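Local structure of acyl-CoA dehydrogenase (Bacillus anthracis, 3OWA) at residues 35-40 with 92-97; 39-44 with 98-103; 47-52 with 105-110; 277-282 with 370-375; 330-335 with 352-357. The protein probably catalyses the FAD-dependent alpha,beta-dehydrogenation of acyl-CoA thioesters, as other members of the acyl-CoA dehydrogenase family do. One frame throughout, in Å; residues are numbered along the deposited sequence.

Interaction 1. Residues 35-40 with 92-97; sequences SEHKMI and GLDKVS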
# COMPACT_ATOMS: atom_id res chain seq x y z
N SER A 35 -0.29 8.05 36.51
CA SER A 35 -0.50 6.66 36.91
C SER A 35 -1.93 6.16 36.62
O SER A 35 -2.13 4.98 36.33
CB SER A 35 -0.20 6.46 38.41
OG SER A 35 1.16 6.79 38.69
N GLU A 36 -2.92 7.06 36.73
CA GLU A 36 -4.31 6.76 36.36
C GLU A 36 -4.47 6.38 34.87
O GLU A 36 -5.15 5.39 34.54
CB GLU A 36 -5.20 7.95 36.67
CG GLU A 36 -5.87 7.85 38.05
CD GLU A 36 -6.05 9.20 38.77
OE1 GLU A 36 -5.22 10.12 38.55
OE2 GLU A 36 -7.00 9.32 39.58
N HIS A 37 -3.84 7.16 34.00
CA HIS A 37 -3.86 6.90 32.56
C HIS A 37 -3.25 5.54 32.28
O HIS A 37 -3.80 4.74 31.52
CB HIS A 37 -3.09 7.98 31.80
CG HIS A 37 -3.69 9.36 31.93
ND1 HIS A 37 -2.91 10.50 31.99
CD2 HIS A 37 -4.98 9.77 32.00
CE1 HIS A 37 -3.70 11.55 32.09
NE2 HIS A 37 -4.96 11.14 32.09
N LYS A 38 -2.11 5.28 32.92
CA LYS A 38 -1.38 4.04 32.72
C LYS A 38 -2.15 2.83 33.23
O LYS A 38 -2.12 1.76 32.61
CB LYS A 38 -0.03 4.11 33.41
CG LYS A 38 0.93 4.99 32.71
CD LYS A 38 2.19 5.12 33.54
CE LYS A 38 3.18 6.06 32.86
NZ LYS A 38 4.42 6.14 33.71
N MSE A 39 -2.85 3.00 34.34
CA MSE A 39 -3.67 1.93 34.87
C MSE A 39 -4.85 1.61 33.96
O MSE A 39 -5.17 0.44 33.75
CB MSE A 39 -4.20 2.24 36.24
CG MSE A 39 -4.65 0.99 36.99
SE MSE A 39 -5.19 1.47 38.78
CE MSE A 39 -3.58 2.42 39.30
N ILE A 40 -5.52 2.64 33.46
CA ILE A 40 -6.67 2.41 32.63
C ILE A 40 -6.19 1.71 31.36
O ILE A 40 -6.84 0.80 30.85
CB ILE A 40 -7.48 3.70 32.40
CG1 ILE A 40 -8.99 3.45 32.61
CG2 ILE A 40 -7.21 4.33 31.02
CD1 ILE A 40 -9.58 2.43 31.74
N GLY A 92 -17.21 9.24 33.53
CA GLY A 92 -16.62 10.56 33.28
C GLY A 92 -15.10 10.69 33.36
O GLY A 92 -14.60 11.53 34.09
N LEU A 93 -14.36 9.88 32.58
CA LEU A 93 -12.89 10.04 32.54
C LEU A 93 -12.49 11.22 31.64
O LEU A 93 -13.32 11.75 30.90
CB LEU A 93 -12.18 8.73 32.14
CG LEU A 93 -12.52 7.48 32.98
CD1 LEU A 93 -11.78 6.25 32.49
CD2 LEU A 93 -12.26 7.66 34.48
N ASP A 94 -11.24 11.65 31.73
CA ASP A 94 -10.72 12.68 30.84
C ASP A 94 -10.44 12.12 29.42
O ASP A 94 -10.51 10.91 29.20
CB ASP A 94 -9.47 13.36 31.44
CG ASP A 94 -8.23 12.46 31.45
OD1 ASP A 94 -7.31 12.76 32.23
OD2 ASP A 94 -8.15 11.47 30.69
N LYS A 95 -10.13 13.01 28.48
CA LYS A 95 -9.99 12.60 27.08
C LYS A 95 -8.74 11.74 26.82
O LYS A 95 -8.71 10.93 25.86
CB LYS A 95 -9.97 13.82 26.16
CG LYS A 95 -11.24 14.66 26.18
CD LYS A 95 -12.42 13.90 25.63
CE LYS A 95 -13.74 14.50 26.11
NZ LYS A 95 -13.78 14.62 27.59
N VAL A 96 -7.72 11.90 27.65
CA VAL A 96 -6.52 11.08 27.55
C VAL A 96 -6.84 9.63 27.85
O VAL A 96 -6.42 8.75 27.12
CB VAL A 96 -5.37 11.60 28.45
CG1 VAL A 96 -4.18 10.65 28.38
CG2 VAL A 96 -4.93 12.99 27.99
N SER A 97 -7.61 9.40 28.92
CA SER A 97 -8.08 8.08 29.29
C SER A 97 -8.87 7.40 28.17
O SER A 97 -8.62 6.25 27.83
CB SER A 97 -8.93 8.16 30.57
OG SER A 97 -8.14 8.61 31.66
O HOH W 1 -7.87 7.08 33.92
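H37 and S97 bring the two backbones closest, their CA atoms 5.5 Å apart, where the first turn of helix 35-52 meets the start of helix 95-105. The imidazole of H37 fills the space between them. Its NE2 donates to D94 OD1 at 2.9 Å in an almost straight bond (177° at the hydrogen), which lies in the ring plane and uses the syn lone pair of the carboxylate, although ring and carboxylate planes are turned 43° apart. At the same edge of the ring, S97 OG lies 3.4 Å from H37 CD2. V96 closes one face: its CG1 stands over the ring centre, 3.6 Å from the centroid of H37, in a CH-pi contact. D94 is also the N-cap of helix 95-105, since D94 OD2 accepts from S97 N at 2.8 Å, approached nearly along the C-O bond. Beside this polar cluster, I40 CG1 and L93 CD1 meet tip to tip at 4.0 Å. A water hydrogen-bonds S97 OG at 2.7 Å and gives a weak bond to the carbonyl oxygen of E36. H37 ND1 is bonded to the backbone N of S34, which is consistent with a neutral ring carrying its proton on NE2. One aspartate thus divides its oxygens between a histidine and a helix start, and the N-terminal end of that helix would be expected to favour its negative charge.

Interaction 2. Residues 39-44 with 98-103; sequences MIAKTT and SALIAE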
# COMPACT_ATOMS: atom_id res chain seq x y z
N MSE A 39 -2.85 3.00 34.34
CA MSE A 39 -3.67 1.93 34.87
C MSE A 39 -4.85 1.61 33.96
O MSE A 39 -5.17 0.44 33.75
CB MSE A 39 -4.20 2.24 36.24
CG MSE A 39 -4.65 0.99 36.99
SE MSE A 39 -5.19 1.47 38.78
CE MSE A 39 -3.58 2.42 39.30
N ILE A 40 -5.52 2.64 33.46
CA ILE A 40 -6.67 2.41 32.63
C ILE A 40 -6.19 1.71 31.36
O ILE A 40 -6.84 0.80 30.85
CB ILE A 40 -7.48 3.70 32.40
CG1 ILE A 40 -8.99 3.45 32.61
CG2 ILE A 40 -7.21 4.33 31.02
CD1 ILE A 40 -9.58 2.43 31.74
N ALA A 41 -5.01 2.09 30.88
CA ALA A 41 -4.43 1.45 29.68
C ALA A 41 -4.17 -0.04 29.94
O ALA A 41 -4.46 -0.87 29.10
CB ALA A 41 -3.16 2.15 29.24
N LYS A 42 -3.61 -0.36 31.12
CA LYS A 42 -3.38 -1.75 31.50
C LYS A 42 -4.69 -2.58 31.71
O LYS A 42 -4.74 -3.76 31.36
CB LYS A 42 -2.49 -1.81 32.75
CG LYS A 42 -2.49 -3.17 33.39
CD LYS A 42 -1.64 -3.24 34.60
CE LYS A 42 -1.44 -4.68 35.01
NZ LYS A 42 -2.70 -5.33 35.36
N THR A 43 -5.71 -1.97 32.30
CA THR A 43 -7.02 -2.59 32.48
C THR A 43 -7.64 -2.95 31.14
O THR A 43 -8.12 -4.07 30.96
CB THR A 43 -7.97 -1.63 33.25
OG1 THR A 43 -7.56 -1.60 34.61
CG2 THR A 43 -9.46 -2.09 33.20
N THR A 44 -7.58 -2.02 30.21
CA THR A 44 -8.11 -2.27 28.88
C THR A 44 -7.34 -3.38 28.20
O THR A 44 -7.93 -4.34 27.72
CB THR A 44 -8.07 -1.01 27.99
OG1 THR A 44 -8.70 0.05 28.71
CG2 THR A 44 -8.84 -1.25 26.69
N SER A 98 -9.84 8.08 27.59
CA SER A 98 -10.60 7.43 26.52
C SER A 98 -9.81 7.28 25.20
O SER A 98 -10.12 6.41 24.39
CB SER A 98 -11.97 8.10 26.32
OG SER A 98 -11.84 9.43 25.90
N ALA A 99 -8.75 8.07 25.01
CA ALA A 99 -7.83 7.84 23.89
C ALA A 99 -7.04 6.56 24.15
O ALA A 99 -6.87 5.74 23.28
CB ALA A 99 -6.88 9.03 23.67
N LEU A 100 -6.57 6.39 25.37
CA LEU A 100 -5.81 5.20 25.72
C LEU A 100 -6.67 3.95 25.61
O LEU A 100 -6.17 2.89 25.21
CB LEU A 100 -5.25 5.35 27.13
CG LEU A 100 -3.93 6.12 27.15
CD1 LEU A 100 -3.49 6.51 28.59
CD2 LEU A 100 -2.83 5.30 26.47
N ILE A 101 -7.96 4.07 25.95
CA ILE A 101 -8.84 2.94 25.78
C ILE A 101 -8.94 2.53 24.28
O ILE A 101 -8.81 1.35 23.93
CB ILE A 101 -10.25 3.18 26.39
CG1 ILE A 101 -10.19 3.20 27.93
CG2 ILE A 101 -11.25 2.09 25.91
CD1 ILE A 101 -11.40 3.94 28.59
N ALA A 102 -9.10 3.52 23.40
CA ALA A 102 -9.14 3.23 21.95
C ALA A 102 -7.82 2.65 21.42
O ALA A 102 -7.82 1.72 20.60
CB ALA A 102 -9.54 4.47 21.14
N GLU A 103 -6.71 3.17 21.93
CA GLU A 103 -5.42 2.70 21.52
C GLU A 103 -5.28 1.21 21.83
O GLU A 103 -4.82 0.43 21.00
CB GLU A 103 -4.25 3.51 22.15
CG GLU A 103 -2.92 3.23 21.44
CD GLU A 103 -1.68 3.72 22.19
OE1 GLU A 103 -0.69 2.96 22.20
OE2 GLU A 103 -1.68 4.86 22.73
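I40, A41 and T44 pack against L100 and I101 in a helix pair of the all-helical N-terminal domain of the acyl-CoA dehydrogenase fold. The local axes of helices 35-52 and 95-105 run in broadly the same direction, 8.8 Å apart and crossing at -30°. The CG1 branch of I101 takes contacts from both I40 and T44. I40 CD1 comes to 3.9 Å from I101 CG1, while the hydroxyl oxygen of T44, OG1, lies 3.6 Å from that same I101 CG1, the T44 and I101 side chains crossing at about a right angle. The methyl CG2 of T44 rests 3.8 Å from I101 O. A41 CB touches L100 CD2 at 4.2 Å, a small group against a branched one. OG1 of T44 is anti to its carbonyl carbon (chi1 -52°), which brings it back over its own helix to donate to I40 O at 2.9 Å. That carbonyl also accepts from T44 N, and the two donors reach it from opposite faces of its plane. Beyond the pair, L100 reaches Y326 of helix 305-336, and E103 forms a salt bridge with K281 of helix 257-293, linking this domain to the C-terminal one. No hydrogen bond passes between the two segments: the hydroxyl of T44 is satisfied within its own helix, and cohesion across the contact comes from van der Waals packing of carbon-rich surfaces.

Interaction 3. Residues 47-52 with 105-110; sequences FIVNEV and FSRAGG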
# COMPACT_ATOMS: atom_id res chain seq x y z
N PHE A 47 -8.18 -6.80 29.62
CA PHE A 47 -9.48 -7.18 29.07
C PHE A 47 -9.34 -7.74 27.64
O PHE A 47 -9.74 -8.86 27.39
CB PHE A 47 -10.49 -6.02 29.09
CG PHE A 47 -11.78 -6.34 28.36
CD1 PHE A 47 -12.07 -5.74 27.15
CD2 PHE A 47 -12.67 -7.28 28.88
CE1 PHE A 47 -13.25 -6.06 26.46
CE2 PHE A 47 -13.87 -7.59 28.19
CZ PHE A 47 -14.14 -6.98 26.99
N ILE A 48 -8.73 -6.96 26.74
CA ILE A 48 -8.58 -7.36 25.34
C ILE A 48 -7.79 -8.69 25.18
O ILE A 48 -8.26 -9.64 24.53
CB ILE A 48 -8.00 -6.20 24.44
CG1 ILE A 48 -9.14 -5.31 23.92
CG2 ILE A 48 -7.41 -6.77 23.16
CD1 ILE A 48 -9.73 -4.41 24.91
N VAL A 49 -6.66 -8.80 25.87
CA VAL A 49 -5.79 -9.96 25.75
C VAL A 49 -6.42 -11.19 26.42
O VAL A 49 -6.43 -12.27 25.84
CB VAL A 49 -4.37 -9.65 26.34
CG1 VAL A 49 -3.54 -10.92 26.55
CG2 VAL A 49 -3.61 -8.68 25.46
N ASN A 50 -6.86 -11.04 27.67
CA ASN A 50 -7.46 -12.14 28.40
C ASN A 50 -8.86 -12.57 27.90
O ASN A 50 -9.13 -13.75 27.84
CB ASN A 50 -7.49 -11.85 29.90
CG ASN A 50 -6.10 -11.68 30.49
OD1 ASN A 50 -5.12 -12.17 29.93
ND2 ASN A 50 -6.00 -11.00 31.62
N GLU A 51 -9.73 -11.62 27.55
CA GLU A 51 -11.15 -11.97 27.25
C GLU A 51 -11.50 -11.97 25.79
O GLU A 51 -12.24 -12.82 25.32
CB GLU A 51 -12.12 -11.04 28.00
CG GLU A 51 -11.78 -10.89 29.50
CD GLU A 51 -12.02 -12.17 30.27
OE1 GLU A 51 -13.14 -12.71 30.16
OE2 GLU A 51 -11.13 -12.63 31.01
N VAL A 52 -11.00 -10.99 25.05
CA VAL A 52 -11.41 -10.81 23.67
C VAL A 52 -10.67 -11.69 22.68
O VAL A 52 -11.29 -12.31 21.77
CB VAL A 52 -11.31 -9.33 23.24
CG1 VAL A 52 -11.68 -9.15 21.75
CG2 VAL A 52 -12.23 -8.49 24.10
N PHE A 105 -7.79 -0.95 22.50
CA PHE A 105 -8.80 -1.73 21.73
C PHE A 105 -8.34 -2.15 20.33
O PHE A 105 -8.78 -3.19 19.79
CB PHE A 105 -10.17 -1.01 21.68
CG PHE A 105 -11.17 -1.57 22.64
CD1 PHE A 105 -12.08 -2.53 22.24
CD2 PHE A 105 -11.19 -1.13 23.98
CE1 PHE A 105 -12.99 -3.08 23.18
CE2 PHE A 105 -12.09 -1.69 24.90
CZ PHE A 105 -12.99 -2.65 24.49
N SER A 106 -7.50 -1.33 19.69
CA SER A 106 -6.95 -1.68 18.36
C SER A 106 -6.32 -3.09 18.26
O SER A 106 -6.32 -3.71 17.20
CB SER A 106 -5.97 -0.62 17.88
OG SER A 106 -4.78 -0.77 18.64
N ARG A 107 -5.84 -3.63 19.37
CA ARG A 107 -5.32 -5.00 19.40
C ARG A 107 -6.37 -6.02 18.90
O ARG A 107 -6.01 -7.07 18.34
CB ARG A 107 -4.79 -5.31 20.82
CG ARG A 107 -4.27 -6.72 21.04
CD ARG A 107 -2.76 -6.85 20.73
NE ARG A 107 -2.33 -8.22 21.01
CZ ARG A 107 -1.67 -8.59 22.10
NH1 ARG A 107 -1.29 -7.67 22.99
NH2 ARG A 107 -1.35 -9.86 22.30
N ALA A 108 -7.67 -5.70 19.02
CA ALA A 108 -8.70 -6.67 18.79
C ALA A 108 -9.28 -6.53 17.38
O ALA A 108 -10.43 -6.91 17.17
CB ALA A 108 -9.81 -6.51 19.83
N GLY A 109 -8.52 -5.96 16.45
CA GLY A 109 -8.99 -5.84 15.07
C GLY A 109 -10.34 -5.16 14.97
O GLY A 109 -10.55 -4.07 15.50
N GLY A 110 -11.24 -5.79 14.22
CA GLY A 110 -12.55 -5.21 13.97
C GLY A 110 -13.39 -4.99 15.21
O GLY A 110 -14.29 -4.19 15.21
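I48 meets F105 in the dense, buried half of the contact. The methyl CD1 of I48 stands over the centre of the F105 ring, 3.5 Å from its centroid and 9° off the ring normal, a CH-pi contact in which the six ring carbons lie at much the same distance from the methyl. F47 approaches the far end of that ring obliquely, with F47 CE1 3.9 Å from F105 CZ. A108 CB adjoins two branched side chains, 3.8 Å from V52 CG1 and 4.1 Å from I48 CG2. The nearest backbone pair is I48 with A108, at 6.6 Å between CA atoms, so side chains span the gap. This is where the end of helix 35-52 meets the connection from helix 95-105 to helix 110-122 in the helical N-terminal domain. The helix widens into a pi-type turn at 48-52, where V52 N makes only weak bonds, to F47 O and I48 O. Across from it the connection tightens into a short 3-10 turn. F105 also stacks on H115 and touches F111, which continues the aromatic packing onto helix 110-122. The other side of the contact, formed by V49 and R107, is partly exposed to solvent. There R107 has CG anti to its backbone N (chi1 177°) and slides past I48 in the opposite direction, R107 CG lying 3.8 Å from I48 CG2. V49 lays its CG2 over one face of the R107 guanidinium, 3.5 Å from R107 NH1, without a polar bond, while R282 brings a like charge close to R107.

Interaction 4. Residues 277-282 with 370-375; sequences VGSAKR and EVLDYT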
# COMPACT_ATOMS: atom_id res chain seq x y z
N VAL A 277 -2.63 4.25 15.58
CA VAL A 277 -1.34 4.33 16.26
C VAL A 277 -1.14 3.07 17.08
O VAL A 277 -0.01 2.53 17.13
CB VAL A 277 -1.21 5.61 17.15
CG1 VAL A 277 -0.18 5.41 18.23
CG2 VAL A 277 -0.79 6.81 16.29
N GLY A 278 -2.20 2.60 17.74
CA GLY A 278 -2.14 1.32 18.48
C GLY A 278 -1.82 0.16 17.55
O GLY A 278 -1.00 -0.70 17.87
N SER A 279 -2.46 0.13 16.38
CA SER A 279 -2.18 -0.93 15.45
C SER A 279 -0.78 -0.88 14.89
O SER A 279 -0.18 -1.92 14.66
CB SER A 279 -3.20 -0.92 14.30
OG SER A 279 -4.54 -0.97 14.81
N ALA A 280 -0.26 0.32 14.62
CA ALA A 280 1.08 0.43 14.08
C ALA A 280 2.08 -0.07 15.10
O ALA A 280 3.04 -0.74 14.73
CB ALA A 280 1.41 1.91 13.64
N LYS A 281 1.85 0.21 16.38
CA LYS A 281 2.74 -0.31 17.42
C LYS A 281 2.69 -1.82 17.50
O LYS A 281 3.72 -2.46 17.69
CB LYS A 281 2.35 0.22 18.80
CG LYS A 281 2.61 1.68 19.05
CD LYS A 281 2.27 1.95 20.51
CE LYS A 281 2.25 3.42 20.86
NZ LYS A 281 1.89 3.57 22.32
N ARG A 282 1.51 -2.40 17.32
CA ARG A 282 1.40 -3.85 17.35
C ARG A 282 2.12 -4.49 16.13
O ARG A 282 2.76 -5.54 16.25
CB ARG A 282 -0.09 -4.25 17.36
CG ARG A 282 -0.32 -5.75 17.38
CD ARG A 282 0.33 -6.41 18.64
NE ARG A 282 0.08 -7.84 18.58
CZ ARG A 282 0.62 -8.73 19.40
NH1 ARG A 282 0.33 -10.03 19.24
NH2 ARG A 282 1.46 -8.34 20.36
N GLU A 370 -2.24 6.47 7.11
CA GLU A 370 -1.14 6.21 6.15
C GLU A 370 0.11 5.60 6.77
O GLU A 370 0.77 4.77 6.16
CB GLU A 370 -0.76 7.49 5.36
CG GLU A 370 -1.94 7.88 4.51
CD GLU A 370 -1.61 8.92 3.44
OE1 GLU A 370 -0.65 9.71 3.63
OE2 GLU A 370 -2.33 8.97 2.42
N VAL A 371 0.44 6.00 7.98
CA VAL A 371 1.52 5.34 8.67
C VAL A 371 1.16 3.87 8.96
O VAL A 371 1.99 2.98 8.80
CB VAL A 371 1.80 6.10 10.05
CG1 VAL A 371 2.61 5.22 10.98
CG2 VAL A 371 2.57 7.41 9.78
N LEU A 372 -0.09 3.60 9.35
CA LEU A 372 -0.49 2.22 9.63
C LEU A 372 -0.46 1.44 8.30
O LEU A 372 0.04 0.31 8.25
CB LEU A 372 -1.90 2.14 10.21
CG LEU A 372 -2.45 0.71 10.41
CD1 LEU A 372 -1.55 -0.11 11.28
CD2 LEU A 372 -3.93 0.71 10.86
N ASP A 373 -0.96 2.06 7.24
CA ASP A 373 -0.94 1.40 5.91
C ASP A 373 0.51 0.91 5.58
O ASP A 373 0.73 -0.22 5.09
CB ASP A 373 -1.43 2.42 4.88
CG ASP A 373 -1.44 1.88 3.46
OD1 ASP A 373 -2.51 1.42 2.99
OD2 ASP A 373 -0.39 1.91 2.78
N TYR A 374 1.48 1.77 5.79
CA TYR A 374 2.88 1.45 5.51
C TYR A 374 3.37 0.36 6.46
O TYR A 374 4.07 -0.56 6.04
CB TYR A 374 3.75 2.73 5.66
CG TYR A 374 5.23 2.45 5.58
CD1 TYR A 374 5.86 2.37 4.33
CD2 TYR A 374 5.99 2.21 6.74
CE1 TYR A 374 7.22 2.05 4.22
CE2 TYR A 374 7.36 1.89 6.64
CZ TYR A 374 7.96 1.85 5.38
OH TYR A 374 9.30 1.52 5.25
N THR A 375 3.07 0.48 7.76
CA THR A 375 3.58 -0.49 8.72
C THR A 375 3.01 -1.90 8.52
O THR A 375 3.74 -2.88 8.65
CB THR A 375 3.41 -0.04 10.21
OG1 THR A 375 2.00 -0.01 10.51
CG2 THR A 375 4.00 1.36 10.45
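L372 carries its CG anti to its backbone N (chi1 174°), and chi2 of 57° then places CD1 against S279 and A280 on the neighbouring helix. The branch methyl CD1 of L372 lies against S279 CB at 3.5 Å and comes almost as near the backbone, 3.6 Å from A280 N. In T375, OG1 sits between the backbone N and the carbonyl carbon. From there it donates to L372 O at 3.0 Å, while its other side faces A280 CB at 3.7 Å. V371 CG1 adds a longer contact to A280 CB at 4.4 Å. The small side chain of A280 is consistent with the close approach of helices 257-293 and 358-383 of the C-terminal helical domain: A280 and L372 have CA atoms 5.0 Å apart, and the local axes, 8.9 Å apart, diverge by just 21°. T318 of helix 305-336 also touches A280, and M397 of helix 393-401 touches S279, so further helices of the bundle flank the pair. With no hydrogen bond between the segments, the contact rests on close apolar packing; the one hydroxyl turned into it, that of T375, spends its proton on a carbonyl of its own helix.

Interaction 5. Residues 330-335 with 352-357; sequences GLFESR and ASIAEY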
# COMPACT_ATOMS: atom_id res chain seq x y z
N GLY A 330 -4.15 16.14 23.87
CA GLY A 330 -3.74 17.16 24.83
C GLY A 330 -4.33 18.55 24.62
O GLY A 330 -4.66 19.22 25.60
N LEU A 331 -4.46 18.99 23.37
CA LEU A 331 -5.07 20.31 23.09
C LEU A 331 -6.54 20.33 23.50
O LEU A 331 -7.03 21.31 24.10
CB LEU A 331 -4.93 20.72 21.62
CG LEU A 331 -3.53 21.08 21.12
CD1 LEU A 331 -3.46 21.06 19.61
CD2 LEU A 331 -3.02 22.43 21.72
N PHE A 332 -7.24 19.25 23.17
CA PHE A 332 -8.63 19.06 23.57
C PHE A 332 -8.74 19.12 25.12
O PHE A 332 -9.55 19.89 25.66
CB PHE A 332 -9.13 17.73 22.96
CG PHE A 332 -10.62 17.51 23.06
CD1 PHE A 332 -11.16 16.27 22.69
CD2 PHE A 332 -11.50 18.50 23.53
CE1 PHE A 332 -12.56 16.02 22.78
CE2 PHE A 332 -12.89 18.27 23.63
CZ PHE A 332 -13.42 17.04 23.25
N GLU A 333 -7.90 18.36 25.82
CA GLU A 333 -7.90 18.32 27.30
C GLU A 333 -7.63 19.68 27.94
O GLU A 333 -8.21 20.01 28.98
CB GLU A 333 -6.90 17.31 27.86
CG GLU A 333 -7.49 16.04 28.44
CD GLU A 333 -8.56 16.28 29.50
OE1 GLU A 333 -9.71 15.86 29.25
OE2 GLU A 333 -8.27 16.87 30.58
N SER A 334 -6.74 20.47 27.35
CA SER A 334 -6.42 21.75 27.96
C SER A 334 -7.48 22.81 27.63
O SER A 334 -7.58 23.82 28.32
CB SER A 334 -5.00 22.21 27.63
OG SER A 334 -4.92 22.69 26.31
N ARG A 335 -8.27 22.56 26.60
CA ARG A 335 -9.40 23.43 26.31
C ARG A 335 -10.57 23.08 27.24
O ARG A 335 -11.33 23.96 27.67
CB ARG A 335 -9.81 23.28 24.84
CG ARG A 335 -10.32 24.55 24.21
CD ARG A 335 -9.20 25.52 23.96
NE ARG A 335 -9.53 26.50 22.92
CZ ARG A 335 -8.70 27.46 22.49
NH1 ARG A 335 -7.49 27.59 23.01
NH2 ARG A 335 -9.09 28.30 21.54
N ALA A 352 -17.27 22.20 21.11
CA ALA A 352 -16.46 23.34 20.66
C ALA A 352 -14.99 23.22 21.07
O ALA A 352 -14.12 23.68 20.37
CB ALA A 352 -17.05 24.65 21.15
N SER A 353 -14.72 22.57 22.20
CA SER A 353 -13.34 22.38 22.69
C SER A 353 -12.52 21.51 21.75
O SER A 353 -11.29 21.61 21.72
CB SER A 353 -13.30 21.75 24.08
OG SER A 353 -13.79 22.63 25.09
N ILE A 354 -13.19 20.64 21.00
CA ILE A 354 -12.48 19.85 19.99
C ILE A 354 -12.60 20.44 18.60
O ILE A 354 -11.65 20.38 17.86
CB ILE A 354 -12.88 18.36 20.00
CG1 ILE A 354 -12.00 17.55 19.04
CG2 ILE A 354 -14.36 18.19 19.71
CD1 ILE A 354 -10.47 17.52 19.44
N ALA A 355 -13.77 20.99 18.26
CA ALA A 355 -13.97 21.61 16.95
C ALA A 355 -12.88 22.68 16.70
O ALA A 355 -12.46 22.87 15.56
CB ALA A 355 -15.38 22.21 16.80
N GLU A 356 -12.40 23.31 17.77
CA GLU A 356 -11.29 24.30 17.70
C GLU A 356 -10.10 23.68 16.97
O GLU A 356 -9.40 24.36 16.20
CB GLU A 356 -10.88 24.72 19.12
CG GLU A 356 -9.59 25.51 19.22
CD GLU A 356 -9.71 26.90 18.59
OE1 GLU A 356 -10.85 27.42 18.46
OE2 GLU A 356 -8.68 27.49 18.21
N TYR A 357 -9.91 22.37 17.18
CA TYR A 357 -8.78 21.67 16.60
C TYR A 357 -9.14 20.76 15.43
O TYR A 357 -8.52 19.71 15.24
CB TYR A 357 -8.04 20.91 17.69
CG TYR A 357 -7.68 21.84 18.82
CD1 TYR A 357 -8.33 21.77 20.04
CD2 TYR A 357 -6.71 22.82 18.65
CE1 TYR A 357 -8.03 22.64 21.07
CE2 TYR A 357 -6.38 23.68 19.65
CZ TYR A 357 -7.04 23.60 20.86
OH TYR A 357 -6.71 24.47 21.87
O HOH W 2 -5.75 23.97 24.28
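S353 opens the contact at the edge of the F332 ring: its CB lies near the ring plane, 3.5 Å from F332 CE2, while its hydroxyl bonds to the carbonyl of A349. S353 O is buried here with no polar partner in the model; the aliphatic R335 CB lies 3.8 Å from it. I354 covers a face of the same phenylalanine. Its CB stands over the ring centre, 3.5 Å from the centroid of F332, and I354 CD1 lies 3.5 Å from F332 CD1. Further on, E356 pairs its charge with R335: E356 OE2 is 3.5 Å from R335 NH2 but well out of the guanidinium plane, so the attraction is purely electrostatic, and OE2 takes its hydrogen bond from G14 N. Y357, at the N-cap position of helix 358-383, closes the contact. Its ring is sandwiched between E356 CG and L331 CB, the latter a CH-pi contact 3.6 Å from the centroid of Y357. The phenol oxygen lies over a face of the R335 guanidinium, 3.4 Å from R335 CD, and is bonded to V12 O. A water donates both to Y357 OH at 2.6 Å and to L331 O. Helices 305-336 and 348-355 of the C-terminal domain are therefore joined chiefly by aliphatic groups laid on aromatic faces, while the polar ends of E356 and Y357 bond to G14 and V12, which ties the N-terminal part of the chain to this contact.

Overall arrangement
From the N terminus, helix 35-52 provides the first segment of interactions 1, 2 and 3 in turn, and helix 95-105 with the loop after it returns alongside in the same order. Each closes a loop of just over fifty residues. Interactions 1 and 2 share two residues, and interaction 3 crosses both along the chain. Interaction 4 then closes an 87-residue loop in the C-terminal domain, within which interaction 5 is nested. The domains meet at several points: interaction 1 touches interaction 5 through K95 and E333, interaction 2 reaches interaction 4 through E103 and K281, and S106 of interaction 3 packs on G278. Interactions 3 and 5 are farthest apart, their centres about 28 Å from each other.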